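Side-chain contacts in aromatic amino acid beta-eliminating lyase/threonine aldolase (Exiguobacterium sibiricum, PDB 3LWS), which belongs to the pyridoxal-phosphate-dependent aminotransferase-like superfamily and holds its cofactor covalently, in an assembly of two chains: residues 177-182 / 188-193; 266-271 / 347-352; 292-297 / 315-320. All blocks are in the same frame, centred on the assembly; numbering follows the deposited sequence.

Contact 1: 177-182 / 188-193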
ATOM      1  N   ALA A 177      -6.892   4.740  15.712  1.00 16.45           N
ATOM      2  CA  ALA A 177      -7.162   3.414  15.165  1.00 17.34           C
ATOM      3  C   ALA A 177      -8.531   2.912  15.639  1.00 17.90           C
ATOM      4  O   ALA A 177      -9.253   2.351  14.858  1.00 18.41           O
ATOM      5  CB  ALA A 177      -6.055   2.428  15.552  1.00 17.36           C
ATOM      6  N   ARG A 178      -8.874   3.157  16.904  1.00 20.07           N
ATOM      7  CA  ARG A 178     -10.146   2.741  17.477  1.00 19.86           C
ATOM      8  C   ARG A 178     -11.009   3.926  17.934  1.00 19.52           C
ATOM      9  O   ARG A 178     -11.733   3.812  18.923  1.00 19.93           O
ATOM     10  CB  ARG A 178      -9.935   1.777  18.650  1.00 18.98           C
ATOM     11  CG  ARG A 178      -9.182   0.523  18.253  1.00 18.37           C
ATOM     12  CD  ARG A 178      -8.819  -0.450  19.384  1.00 19.64           C
ATOM     13  NE  ARG A 178      -8.226  -1.612  18.737  1.00 17.80           N
ATOM     14  CZ  ARG A 178      -7.011  -1.628  18.177  1.00 19.22           C
ATOM     15  NH1 ARG A 178      -6.199  -0.572  18.247  1.00 19.88           N
ATOM     16  NH2 ARG A 178      -6.599  -2.703  17.523  1.00 17.45           N
ATOM     17  N   LEU A 179     -10.975   5.045  17.220  1.00 20.00           N
ATOM     18  CA  LEU A 179     -11.773   6.218  17.659  1.00 18.21           C
ATOM     19  C   LEU A 179     -13.288   5.984  17.612  1.00 19.47           C
ATOM     20  O   LEU A 179     -13.999   6.382  18.534  1.00 19.97           O
ATOM     21  CB  LEU A 179     -11.459   7.490  16.872  1.00 19.36           C
ATOM     22  CG  LEU A 179     -12.294   8.769  17.214  1.00 18.24           C
ATOM     23  CD1 LEU A 179     -12.038   9.284  18.568  1.00 17.31           C
ATOM     24  CD2 LEU A 179     -11.965   9.879  16.242  1.00 21.57           C
ATOM     25  N   PHE A 180     -13.788   5.357  16.556  1.00 19.58           N
ATOM     26  CA  PHE A 180     -15.245   5.168  16.431  1.00 19.69           C
ATOM     27  C   PHE A 180     -15.773   4.357  17.605  1.00 20.96           C
ATOM     28  O   PHE A 180     -16.848   4.658  18.143  1.00 20.62           O
ATOM     29  CB  PHE A 180     -15.602   4.532  15.091  1.00 20.31           C
ATOM     30  CG  PHE A 180     -15.132   5.353  13.922  1.00 22.67           C
ATOM     31  CD1 PHE A 180     -15.759   6.572  13.621  1.00 23.28           C
ATOM     32  CD2 PHE A 180     -14.021   4.974  13.190  1.00 22.20           C
ATOM     33  CE1 PHE A 180     -15.292   7.398  12.585  1.00 22.51           C
ATOM     34  CE2 PHE A 180     -13.556   5.790  12.135  1.00 21.26           C
ATOM     35  CZ  PHE A 180     -14.210   6.997  11.834  1.00 22.66           C
ATOM     36  N   GLU A 181     -14.951   3.402  18.061  1.00 17.95           N
ATOM     37  CA  GLU A 181     -15.302   2.495  19.105  1.00 19.63           C
ATOM     38  C   GLU A 181     -15.488   3.215  20.414  1.00 20.12           C
ATOM     39  O   GLU A 181     -16.221   2.714  21.277  1.00 21.02           O
ATOM     40  CB  GLU A 181     -14.240   1.391  19.285  1.00 20.47           C
ATOM     41  CG  GLU A 181     -14.115   0.425  18.133  1.00 20.45           C
ATOM     42  CD  GLU A 181     -13.159   0.875  17.034  1.00 20.33           C
ATOM     43  OE1 GLU A 181     -13.162   2.077  16.711  1.00 19.68           O
ATOM     44  OE2 GLU A 181     -12.416   0.009  16.499  1.00 23.83           O
HETATM   45  N   MSE A 182     -14.807   4.351  20.575  1.00 18.45           N
HETATM   46  CA  MSE A 182     -14.819   5.135  21.816  1.00 21.05           C
HETATM   47  C   MSE A 182     -15.966   6.162  21.925  1.00 21.82           C
HETATM   48  O   MSE A 182     -16.219   6.691  23.007  1.00 22.18           O
HETATM   49  CB  MSE A 182     -13.506   5.893  21.976  1.00 22.25           C
HETATM   50  CG  MSE A 182     -12.324   5.047  22.261  1.00 22.06           C
HETATM   51 SE   MSE A 182     -12.536   4.038  23.903  0.75 24.89          SE
HETATM   52  CE  MSE A 182     -13.313   5.282  25.158  1.00 19.13           C
ATOM     53  N   LYS A 188     -19.745  11.594  22.401  1.00 24.47           N
ATOM     54  CA  LYS A 188     -19.216  12.661  21.577  1.00 23.65           C
ATOM     55  C   LYS A 188     -19.133  12.214  20.122  1.00 23.07           C
ATOM     56  O   LYS A 188     -19.062  11.030  19.841  1.00 23.60           O
ATOM     57  CB  LYS A 188     -17.831  13.083  22.061  1.00 22.79           C
ATOM     58  CG  LYS A 188     -17.810  13.752  23.412  1.00 25.85           C
ATOM     59  CD  LYS A 188     -18.244  15.197  23.375  1.00 26.93           C
ATOM     60  CE  LYS A 188     -18.133  15.806  24.760  1.00 27.26           C
ATOM     61  NZ  LYS A 188     -18.456  17.240  24.665  1.00 32.53           N
ATOM     62  N   THR A 189     -19.147  13.178  19.201  1.00 23.42           N
ATOM     63  CA  THR A 189     -18.961  12.907  17.784  1.00 23.26           C
ATOM     64  C   THR A 189     -17.478  12.768  17.477  1.00 21.91           C
ATOM     65  O   THR A 189     -16.635  13.216  18.233  1.00 22.20           O
ATOM     66  CB  THR A 189     -19.415  14.069  16.917  1.00 22.72           C
ATOM     67  OG1 THR A 189     -18.534  15.176  17.151  1.00 23.63           O
ATOM     68  CG2 THR A 189     -20.889  14.466  17.200  1.00 24.65           C
ATOM     69  N   ALA A 190     -17.159  12.218  16.324  1.00 22.45           N
ATOM     70  CA  ALA A 190     -15.750  12.107  15.903  1.00 21.31           C
ATOM     71  C   ALA A 190     -15.046  13.492  15.842  1.00 22.14           C
ATOM     72  O   ALA A 190     -13.879  13.613  16.243  1.00 22.25           O
ATOM     73  CB  ALA A 190     -15.640  11.364  14.564  1.00 19.71           C
ATOM     74  N   ALA A 191     -15.767  14.533  15.390  1.00 21.59           N
ATOM     75  CA  ALA A 191     -15.188  15.863  15.293  1.00 21.53           C
ATOM     76  C   ALA A 191     -14.921  16.451  16.676  1.00 21.73           C
ATOM     77  O   ALA A 191     -13.886  17.093  16.868  1.00 20.93           O
ATOM     78  CB  ALA A 191     -16.052  16.788  14.446  1.00 21.87           C
ATOM     79  N   GLU A 192     -15.812  16.226  17.655  1.00 21.44           N
ATOM     80  CA  GLU A 192     -15.570  16.782  18.998  1.00 22.61           C
ATOM     81  C   GLU A 192     -14.307  16.179  19.677  1.00 22.36           C
ATOM     82  O   GLU A 192     -13.605  16.856  20.452  1.00 23.93           O
ATOM     83  CB  GLU A 192     -16.796  16.592  19.908  1.00 23.09           C
ATOM     84  CG  GLU A 192     -17.997  17.468  19.511  1.00 28.51           C
ATOM     85  CD  GLU A 192     -19.302  17.112  20.243  1.00 29.84           C
ATOM     86  OE1 GLU A 192     -19.491  15.937  20.658  1.00 29.01           O
ATOM     87  OE2 GLU A 192     -20.150  18.022  20.381  1.00 32.30           O
ATOM     88  N   ILE A 193     -14.044  14.903  19.419  1.00 21.48           N
ATOM     89  CA  ILE A 193     -12.856  14.276  19.972  1.00 19.87           C
ATOM     90  C   ILE A 193     -11.673  14.789  19.168  1.00 21.48           C
ATOM     91  O   ILE A 193     -10.752  15.378  19.747  1.00 24.07           O
ATOM     92  CB  ILE A 193     -12.947  12.737  19.986  1.00 16.53           C
ATOM     93  CG1 ILE A 193     -14.139  12.260  20.855  1.00 17.03           C
ATOM     94  CG2 ILE A 193     -11.624  12.125  20.531  1.00 19.89           C
ATOM     95  CD1 ILE A 193     -13.978  12.514  22.391  1.00 17.10           C
TER
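Phe-180 and Ala-190 mark the closest approach of the two backbones, with their CA atoms 7.0 Å apart, where the start of helix 179-186 passes the start of helix 190-194. No hydrogen bond joins the segments. Apolar side chains make the contact. Leu-179 points at 188-193. Its CG lies anti to the backbone N (chi1 177°), and the branch beyond it serves two partners. Leu-179 CD1 meets Ile-193 CG2 at 3.5 Å, tighter than usual for two carbons. The two side chains run past each other in opposite directions. The other methyl, Leu-179 CD2, reaches CB of Ala-190 at 4.3 Å. Phe-180 sets out away from 188-193, but its ring comes back. Phe-180 CE1 lies 4.4 Å from CB of Ala-190, an oblique approach. Ala-190 is therefore touched by both a methyl and a ring.

Helix 190-194 opens with a capping box. Glu-192 N donates to Thr-189 OG1 at 3.0 Å, and Thr-189 N donates to Glu-192 OE1 at 3.1 Å. The latter bond arrives from above the carboxylate plane, 35° out of it. In 177-182, Arg-178 NH1 bonds O3 of the modified residue LLP at position 206, which places this helix start beside the cofactor.

Leu-183 and Tyr-186 of helix 179-186 extend the packing against Ile-193, while Val-59 and Leu-60 of helix 49-60 touch Ala-190, and Leu-60 also meets Leu-179. Phe-180 rests on Ile-202 of strand 199-203, in the seven-stranded mixed sheet.

Contact 2: 266-271 / 347-352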
ATOM      1  N   LYS A 266     -19.615  -4.981  27.257  1.00 22.19           N
ATOM      2  CA  LYS A 266     -19.875  -4.885  28.694  1.00 21.83           C
ATOM      3  C   LYS A 266     -20.626  -6.107  29.212  1.00 22.38           C
ATOM      4  O   LYS A 266     -20.325  -6.590  30.308  1.00 23.58           O
ATOM      5  CB  LYS A 266     -20.634  -3.599  29.050  1.00 22.65           C
ATOM      6  CG  LYS A 266     -19.760  -2.377  29.158  1.00 21.25           C
ATOM      7  CD  LYS A 266     -20.482  -1.158  29.750  1.00 26.05           C
ATOM      8  CE  LYS A 266     -21.625  -0.621  28.884  1.00 27.26           C
ATOM      9  NZ  LYS A 266     -22.177   0.597  29.566  1.00 24.90           N
ATOM     10  N   GLN A 267     -21.576  -6.615  28.438  1.00 23.88           N
ATOM     11  CA  GLN A 267     -22.288  -7.844  28.815  1.00 27.23           C
ATOM     12  C   GLN A 267     -21.350  -9.062  28.874  1.00 24.32           C
ATOM     13  O   GLN A 267     -21.405  -9.835  29.832  1.00 23.08           O
ATOM     14  CB  GLN A 267     -23.420  -8.145  27.838  1.00 26.93           C
ATOM     15  CG  GLN A 267     -24.504  -7.084  27.771  1.00 39.65           C
ATOM     16  CD  GLN A 267     -25.677  -7.297  28.732  1.00 50.18           C
ATOM     17  OE1 GLN A 267     -25.576  -8.024  29.743  1.00 54.30           O
ATOM     18  NE2 GLN A 267     -26.801  -6.629  28.426  1.00 41.52           N
ATOM     19  N   LEU A 268     -20.513  -9.225  27.842  1.00 23.26           N
ATOM     20  CA  LEU A 268     -19.565 -10.342  27.782  1.00 23.53           C
ATOM     21  C   LEU A 268     -18.586 -10.279  28.969  1.00 22.19           C
ATOM     22  O   LEU A 268     -18.299 -11.285  29.613  1.00 24.00           O
ATOM     23  CB  LEU A 268     -18.788 -10.343  26.464  1.00 22.97           C
ATOM     24  CG  LEU A 268     -19.545 -10.755  25.228  1.00 28.51           C
ATOM     25  CD1 LEU A 268     -18.726 -10.394  23.966  1.00 22.46           C
ATOM     26  CD2 LEU A 268     -19.883 -12.247  25.307  1.00 19.29           C
ATOM     27  N   ALA A 269     -18.068  -9.095  29.262  1.00 21.76           N
ATOM     28  CA  ALA A 269     -17.103  -8.939  30.355  1.00 21.90           C
ATOM     29  C   ALA A 269     -17.682  -9.403  31.707  1.00 23.50           C
ATOM     30  O   ALA A 269     -16.988  -9.996  32.567  1.00 20.65           O
ATOM     31  CB  ALA A 269     -16.676  -7.476  30.457  1.00 20.32           C
ATOM     32  N   GLU A 270     -18.957  -9.094  31.889  1.00 24.18           N
ATOM     33  CA  GLU A 270     -19.677  -9.422  33.098  1.00 25.65           C
ATOM     34  C   GLU A 270     -19.751 -10.946  33.227  1.00 25.10           C
ATOM     35  O   GLU A 270     -19.495 -11.484  34.297  1.00 26.55           O
ATOM     36  CB  GLU A 270     -21.068  -8.780  33.019  1.00 27.15           C
ATOM     37  CG  GLU A 270     -21.579  -8.224  34.313  1.00 34.51           C
ATOM     38  CD  GLU A 270     -22.706  -7.188  34.131  1.00 42.56           C
ATOM     39  OE1 GLU A 270     -23.124  -6.909  32.970  1.00 43.66           O
ATOM     40  OE2 GLU A 270     -23.160  -6.669  35.182  1.00 41.84           O
ATOM     41  N   GLN A 271     -20.047 -11.629  32.118  1.00 24.23           N
ATOM     42  CA  GLN A 271     -20.071 -13.090  32.082  1.00 26.73           C
ATOM     43  C   GLN A 271     -18.706 -13.702  32.417  1.00 26.03           C
ATOM     44  O   GLN A 271     -18.624 -14.687  33.140  1.00 26.33           O
ATOM     45  CB  GLN A 271     -20.514 -13.597  30.695  1.00 27.55           C
ATOM     46  CG  GLN A 271     -21.967 -13.277  30.291  1.00 30.84           C
ATOM     47  CD  GLN A 271     -23.010 -14.115  31.042  1.00 40.44           C
ATOM     48  OE1 GLN A 271     -22.950 -15.358  31.086  1.00 38.03           O
ATOM     49  NE2 GLN A 271     -23.984 -13.432  31.614  1.00 35.17           N
ATOM     50  N   ALA A 347     -26.091 -21.716  25.891  1.00 28.81           N
ATOM     51  CA  ALA A 347     -25.446 -23.070  25.847  1.00 29.26           C
ATOM     52  C   ALA A 347     -23.886 -23.025  25.848  1.00 29.63           C
ATOM     53  O   ALA A 347     -23.203 -23.828  26.526  1.00 28.32           O
ATOM     54  CB  ALA A 347     -25.976 -23.855  24.623  1.00 30.26           C
ATOM     55  N   GLY A 348     -23.312 -22.085  25.105  1.00 29.75           N
ATOM     56  CA  GLY A 348     -21.847 -21.897  25.115  1.00 28.53           C
ATOM     57  C   GLY A 348     -21.356 -21.564  26.500  1.00 26.28           C
ATOM     58  O   GLY A 348     -20.490 -22.244  27.063  1.00 27.03           O
ATOM     59  N   PHE A 349     -21.971 -20.539  27.083  1.00 27.27           N
ATOM     60  CA  PHE A 349     -21.556 -20.041  28.366  1.00 27.29           C
ATOM     61  C   PHE A 349     -21.754 -21.041  29.498  1.00 28.26           C
ATOM     62  O   PHE A 349     -20.978 -21.038  30.454  1.00 28.62           O
ATOM     63  CB  PHE A 349     -22.200 -18.675  28.677  1.00 28.26           C
ATOM     64  CG  PHE A 349     -21.376 -17.503  28.183  1.00 27.78           C
ATOM     65  CD1 PHE A 349     -20.191 -17.180  28.814  1.00 28.40           C
ATOM     66  CD2 PHE A 349     -21.770 -16.757  27.079  1.00 28.39           C
ATOM     67  CE1 PHE A 349     -19.408 -16.127  28.386  1.00 27.67           C
ATOM     68  CE2 PHE A 349     -20.980 -15.703  26.635  1.00 27.19           C
ATOM     69  CZ  PHE A 349     -19.805 -15.393  27.286  1.00 30.03           C
ATOM     70  N   ALA A 350     -22.774 -21.896  29.424  1.00 29.24           N
ATOM     71  CA  ALA A 350     -22.917 -22.959  30.444  1.00 29.37           C
ATOM     72  C   ALA A 350     -21.762 -23.969  30.301  1.00 29.53           C
ATOM     73  O   ALA A 350     -21.143 -24.393  31.296  1.00 29.35           O
ATOM     74  CB  ALA A 350     -24.280 -23.663  30.318  1.00 27.68           C
ATOM     75  N   ARG A 351     -21.456 -24.319  29.052  1.00 29.88           N
ATOM     76  CA  ARG A 351     -20.341 -25.218  28.787  1.00 30.08           C
ATOM     77  C   ARG A 351     -18.999 -24.625  29.201  1.00 29.92           C
ATOM     78  O   ARG A 351     -18.142 -25.344  29.739  1.00 29.93           O
ATOM     79  CB  ARG A 351     -20.291 -25.640  27.327  1.00 30.81           C
ATOM     80  CG  ARG A 351     -19.236 -26.742  27.056  1.00 35.06           C
ATOM     81  CD  ARG A 351     -19.480 -28.058  27.860  1.00 41.32           C
ATOM     82  NE  ARG A 351     -18.311 -28.946  27.783  1.00 48.11           N
ATOM     83  CZ  ARG A 351     -17.270 -28.930  28.622  1.00 49.94           C
ATOM     84  NH1 ARG A 351     -17.219 -28.092  29.660  1.00 48.13           N
ATOM     85  NH2 ARG A 351     -16.264 -29.774  28.426  1.00 52.86           N
ATOM     86  N   LEU A 352     -18.824 -23.329  28.959  1.00 30.98           N
ATOM     87  CA  LEU A 352     -17.646 -22.611  29.409  1.00 29.92           C
ATOM     88  C   LEU A 352     -17.637 -22.570  30.936  1.00 30.50           C
ATOM     89  O   LEU A 352     -16.605 -22.813  31.553  1.00 28.84           O
ATOM     90  CB  LEU A 352     -17.580 -21.203  28.793  1.00 29.57           C
ATOM     91  CG  LEU A 352     -16.391 -20.338  29.237  1.00 29.34           C
ATOM     92  CD1 LEU A 352     -15.053 -20.965  28.786  1.00 30.40           C
ATOM     93  CD2 LEU A 352     -16.553 -18.912  28.734  1.00 23.79           C
TER
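Gln-271 and Phe-349 form the main touch between helix 258-273 and helix 342-355. The glutamine can be followed outward from its backbone. Gln-271 CB meets the far rim of the ring, 3.6 Å from Phe-349 CE1 and 3.9 Å from Phe-349 CZ. CG comes next, over the ring face. Gln-271 CG is 4.3 Å from the Phe-349 centroid and only 12° off the normal, a CH-pi contact. The chain then bends at chi2 (-73°), which turns OE1 over the same face while NE2 leads away from the ring. Gln-271 OE1 ends 3.9 Å from Phe-349 CG, above the plane but offset toward the rim. The amide plane stands 74° from the ring plane. Leu-268 CD2 lies at the ring edge, 3.7 Å from Phe-349 CZ, and the two side chains cross at about a right angle. Phe-316 adds an edge-to-face ring contact to Phe-349. These helices, distant in sequence, pack in the part of the chain that carries the four-stranded antiparallel sheet, consistent with the small domain of fold type I proteins. The exposed glutamine shields a buried ring with CB, CG and OE1. Packing, without a directional bond, joins the two helices here.

Contact 3: 292-297 / 315-320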
ATOM      1  N   LEU A 292      -8.902 -10.423  28.098  1.00 16.84           N
ATOM      2  CA  LEU A 292      -9.445 -11.523  28.867  1.00 18.62           C
ATOM      3  C   LEU A 292      -8.258 -12.331  29.389  1.00 19.23           C
ATOM      4  O   LEU A 292      -7.575 -12.984  28.603  1.00 18.92           O
ATOM      5  CB  LEU A 292     -10.326 -12.389  27.969  1.00 17.95           C
ATOM      6  CG  LEU A 292     -10.965 -13.623  28.600  1.00 23.83           C
ATOM      7  CD1 LEU A 292     -11.881 -13.209  29.755  1.00 20.92           C
ATOM      8  CD2 LEU A 292     -11.728 -14.394  27.523  1.00 19.80           C
ATOM      9  N   HIS A 293      -8.064 -12.270  30.699  1.00 19.92           N
ATOM     10  CA  HIS A 293      -7.021 -12.947  31.480  1.00 20.14           C
ATOM     11  C   HIS A 293      -7.519 -14.211  32.221  1.00 20.77           C
ATOM     12  O   HIS A 293      -8.530 -14.149  32.948  1.00 20.37           O
ATOM     13  CB  HIS A 293      -6.608 -11.995  32.595  1.00 19.47           C
ATOM     14  CG  HIS A 293      -5.883 -10.779  32.128  1.00 24.62           C
ATOM     15  ND1 HIS A 293      -4.832 -10.235  32.825  1.00 25.94           N
ATOM     16  CD2 HIS A 293      -6.053 -10.001  31.039  1.00 27.48           C
ATOM     17  CE1 HIS A 293      -4.388  -9.168  32.183  1.00 26.76           C
ATOM     18  NE2 HIS A 293      -5.102  -9.019  31.086  1.00 27.32           N
ATOM     19  N   PHE A 294      -6.780 -15.311  32.081  1.00 20.43           N
ATOM     20  CA  PHE A 294      -7.004 -16.564  32.762  1.00 21.33           C
ATOM     21  C   PHE A 294      -5.795 -16.848  33.671  1.00 22.90           C
ATOM     22  O   PHE A 294      -4.648 -16.822  33.205  1.00 22.37           O
ATOM     23  CB  PHE A 294      -7.111 -17.725  31.751  1.00 21.14           C
ATOM     24  CG  PHE A 294      -8.193 -17.551  30.716  1.00 22.76           C
ATOM     25  CD1 PHE A 294      -7.949 -16.879  29.521  1.00 22.93           C
ATOM     26  CD2 PHE A 294      -9.457 -18.062  30.932  1.00 23.50           C
ATOM     27  CE1 PHE A 294      -8.959 -16.714  28.576  1.00 23.12           C
ATOM     28  CE2 PHE A 294     -10.455 -17.906  29.985  1.00 24.33           C
ATOM     29  CZ  PHE A 294     -10.211 -17.239  28.818  1.00 23.04           C
ATOM     30  N   ASP A 295      -6.047 -17.165  34.933  1.00 22.59           N
ATOM     31  CA  ASP A 295      -4.995 -17.639  35.825  1.00 25.67           C
ATOM     32  C   ASP A 295      -4.502 -18.982  35.255  1.00 23.69           C
ATOM     33  O   ASP A 295      -5.294 -19.796  34.780  1.00 23.76           O
ATOM     34  CB  ASP A 295      -5.495 -17.787  37.277  1.00 28.04           C
ATOM     35  CG  ASP A 295      -5.578 -16.421  38.051  1.00 34.19           C
ATOM     36  OD1 ASP A 295      -5.058 -15.372  37.597  1.00 38.29           O
ATOM     37  OD2 ASP A 295      -6.151 -16.414  39.163  1.00 40.64           O
ATOM     38  N   GLY A 296      -3.196 -19.164  35.256  1.00 23.77           N
ATOM     39  CA  GLY A 296      -2.586 -20.346  34.677  1.00 23.72           C
ATOM     40  C   GLY A 296      -2.040 -20.001  33.294  1.00 24.59           C
ATOM     41  O   GLY A 296      -2.327 -18.962  32.752  1.00 27.00           O
ATOM     42  N   GLN A 297      -1.276 -20.907  32.712  1.00 23.23           N
ATOM     43  CA  GLN A 297      -0.591 -20.653  31.447  1.00 22.49           C
ATOM     44  C   GLN A 297      -1.333 -21.403  30.340  1.00 22.73           C
ATOM     45  O   GLN A 297      -2.213 -22.265  30.623  1.00 21.64           O
ATOM     46  CB  GLN A 297       0.876 -21.108  31.556  1.00 22.36           C
ATOM     47  CG  GLN A 297       1.732 -20.565  32.763  1.00 24.70           C
ATOM     48  CD  GLN A 297       2.101 -19.060  32.726  1.00 28.38           C
ATOM     49  OE1 GLN A 297       2.545 -18.499  33.734  1.00 33.73           O
ATOM     50  NE2 GLN A 297       1.882 -18.406  31.601  1.00 26.23           N
ATOM     51  N   GLY A 315     -16.857 -19.834  19.186  1.00 24.20           N
ATOM     52  CA  GLY A 315     -15.510 -19.273  19.471  1.00 23.84           C
ATOM     53  C   GLY A 315     -15.471 -18.195  20.552  1.00 23.04           C
ATOM     54  O   GLY A 315     -15.970 -17.086  20.349  1.00 23.17           O
ATOM     55  N   PHE A 316     -14.920 -18.531  21.717  1.00 22.16           N
ATOM     56  CA  PHE A 316     -14.676 -17.542  22.806  1.00 20.77           C
ATOM     57  C   PHE A 316     -13.281 -16.910  22.698  1.00 21.29           C
ATOM     58  O   PHE A 316     -13.128 -15.706  22.903  1.00 21.07           O
ATOM     59  CB  PHE A 316     -14.795 -18.167  24.191  1.00 22.37           C
ATOM     60  CG  PHE A 316     -16.172 -18.682  24.518  1.00 20.97           C
ATOM     61  CD1 PHE A 316     -16.571 -19.951  24.102  1.00 25.82           C
ATOM     62  CD2 PHE A 316     -17.061 -17.892  25.212  1.00 25.14           C
ATOM     63  CE1 PHE A 316     -17.838 -20.429  24.389  1.00 26.77           C
ATOM     64  CE2 PHE A 316     -18.331 -18.347  25.500  1.00 27.37           C
ATOM     65  CZ  PHE A 316     -18.726 -19.617  25.088  1.00 29.01           C
ATOM     66  N   VAL A 317     -12.294 -17.739  22.357  1.00 21.04           N
ATOM     67  CA  VAL A 317     -10.860 -17.420  22.463  1.00 20.90           C
ATOM     68  C   VAL A 317     -10.143 -18.075  21.290  1.00 20.62           C
ATOM     69  O   VAL A 317     -10.188 -19.296  21.142  1.00 22.31           O
ATOM     70  CB  VAL A 317     -10.285 -17.976  23.779  1.00 19.45           C
ATOM     71  CG1 VAL A 317      -8.730 -17.746  23.918  1.00 15.39           C
ATOM     72  CG2 VAL A 317     -11.019 -17.376  24.959  1.00 17.79           C
ATOM     73  N   GLY A 318      -9.514 -17.269  20.455  1.00 21.58           N
ATOM     74  CA  GLY A 318      -8.795 -17.771  19.284  1.00 22.25           C
ATOM     75  C   GLY A 318      -7.306 -18.012  19.441  1.00 22.03           C
ATOM     76  O   GLY A 318      -6.709 -18.701  18.619  1.00 22.76           O
ATOM     77  N   TYR A 319      -6.719 -17.464  20.500  1.00 21.00           N
ATOM     78  CA  TYR A 319      -5.296 -17.599  20.771  1.00 20.50           C
ATOM     79  C   TYR A 319      -5.073 -17.126  22.215  1.00 20.29           C
ATOM     80  O   TYR A 319      -5.836 -16.306  22.697  1.00 19.27           O
ATOM     81  CB  TYR A 319      -4.507 -16.718  19.801  1.00 20.33           C
ATOM     82  CG  TYR A 319      -4.698 -15.259  20.116  1.00 17.91           C
ATOM     83  CD1 TYR A 319      -5.761 -14.542  19.587  1.00 19.83           C
ATOM     84  CD2 TYR A 319      -3.832 -14.596  21.022  1.00 19.65           C
ATOM     85  CE1 TYR A 319      -5.944 -13.165  19.912  1.00 23.97           C
ATOM     86  CE2 TYR A 319      -4.014 -13.250  21.361  1.00 21.26           C
ATOM     87  CZ  TYR A 319      -5.080 -12.540  20.801  1.00 22.10           C
ATOM     88  OH  TYR A 319      -5.269 -11.209  21.155  1.00 21.53           O
ATOM     89  N   LEU A 320      -4.020 -17.611  22.870  1.00 20.48           N
ATOM     90  CA  LEU A 320      -3.554 -17.097  24.166  1.00 20.54           C
ATOM     91  C   LEU A 320      -2.111 -16.552  24.105  1.00 21.40           C
ATOM     92  O   LEU A 320      -1.327 -16.981  23.273  1.00 23.56           O
ATOM     93  CB  LEU A 320      -3.638 -18.198  25.214  1.00 22.10           C
ATOM     94  CG  LEU A 320      -5.054 -18.668  25.590  1.00 22.00           C
ATOM     95  CD1 LEU A 320      -4.940 -20.103  26.210  1.00 17.12           C
ATOM     96  CD2 LEU A 320      -5.734 -17.678  26.528  1.00 19.86           C
TER
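Val-317 N and Phe-316 N both donate to one oxygen, OE1 of Gln-309 in helix 298-312. This double grip ties the start of the loop to the helix. From there Val-317 points at strand 289-295. Val-317 CG2 is anti to the carbonyl carbon of its own residue. Val-317 CG2 faces the notch between two strand side chains, 3.9 Å from Phe-294 CZ and 4.0 Å from Leu-292 CD2. Leu-292 crosses Val-317 at about a right angle, while Phe-294 slides past it in the opposite direction. Leu-292 and Phe-294 are two apart in the strand, so both turn to the same side. The strand belongs to a four-stranded antiparallel sheet, where it pairs with strands 278-281 and 326-332. Helix 298-312 and the loop 315-320 cover this side of the sheet, an alpha/beta layering consistent with the small domain of fold type I pyridoxal-phosphate proteins. Farther along the loop, Leu-320 uses its CD2. Leu-320 CD2 sits 3.8 Å from Phe-294 CD1 and 3.9 Å from Phe-294 CE1, obliquely to the ring. Leu-320 and Phe-294 cross at about a right angle.

Contacts 2 and 3 are neighbours, with centres 13 Å apart, and they touch. Phe-316 of the 315-320 loop packs on Gly-348 and Leu-352 of helix 342-355. Contact 1 stands apart, its centre 28 Å from that of contact 2 and 29 Å from that of contact 3, beside the large mixed sheet and the cofactor. It is also nearest the middle of the chain, and all its touching residues are buried. Contact 2 reaches the surface through Gln-271, and contact 3 includes the partly exposed Leu-320. No hydrogen bond crosses any of the three. Contacts 1 and 3 are apolar, while contact 2 sets a polar amide side chain over a ring. Contacts 1 and 2 join helices, contact 3 strand and loop.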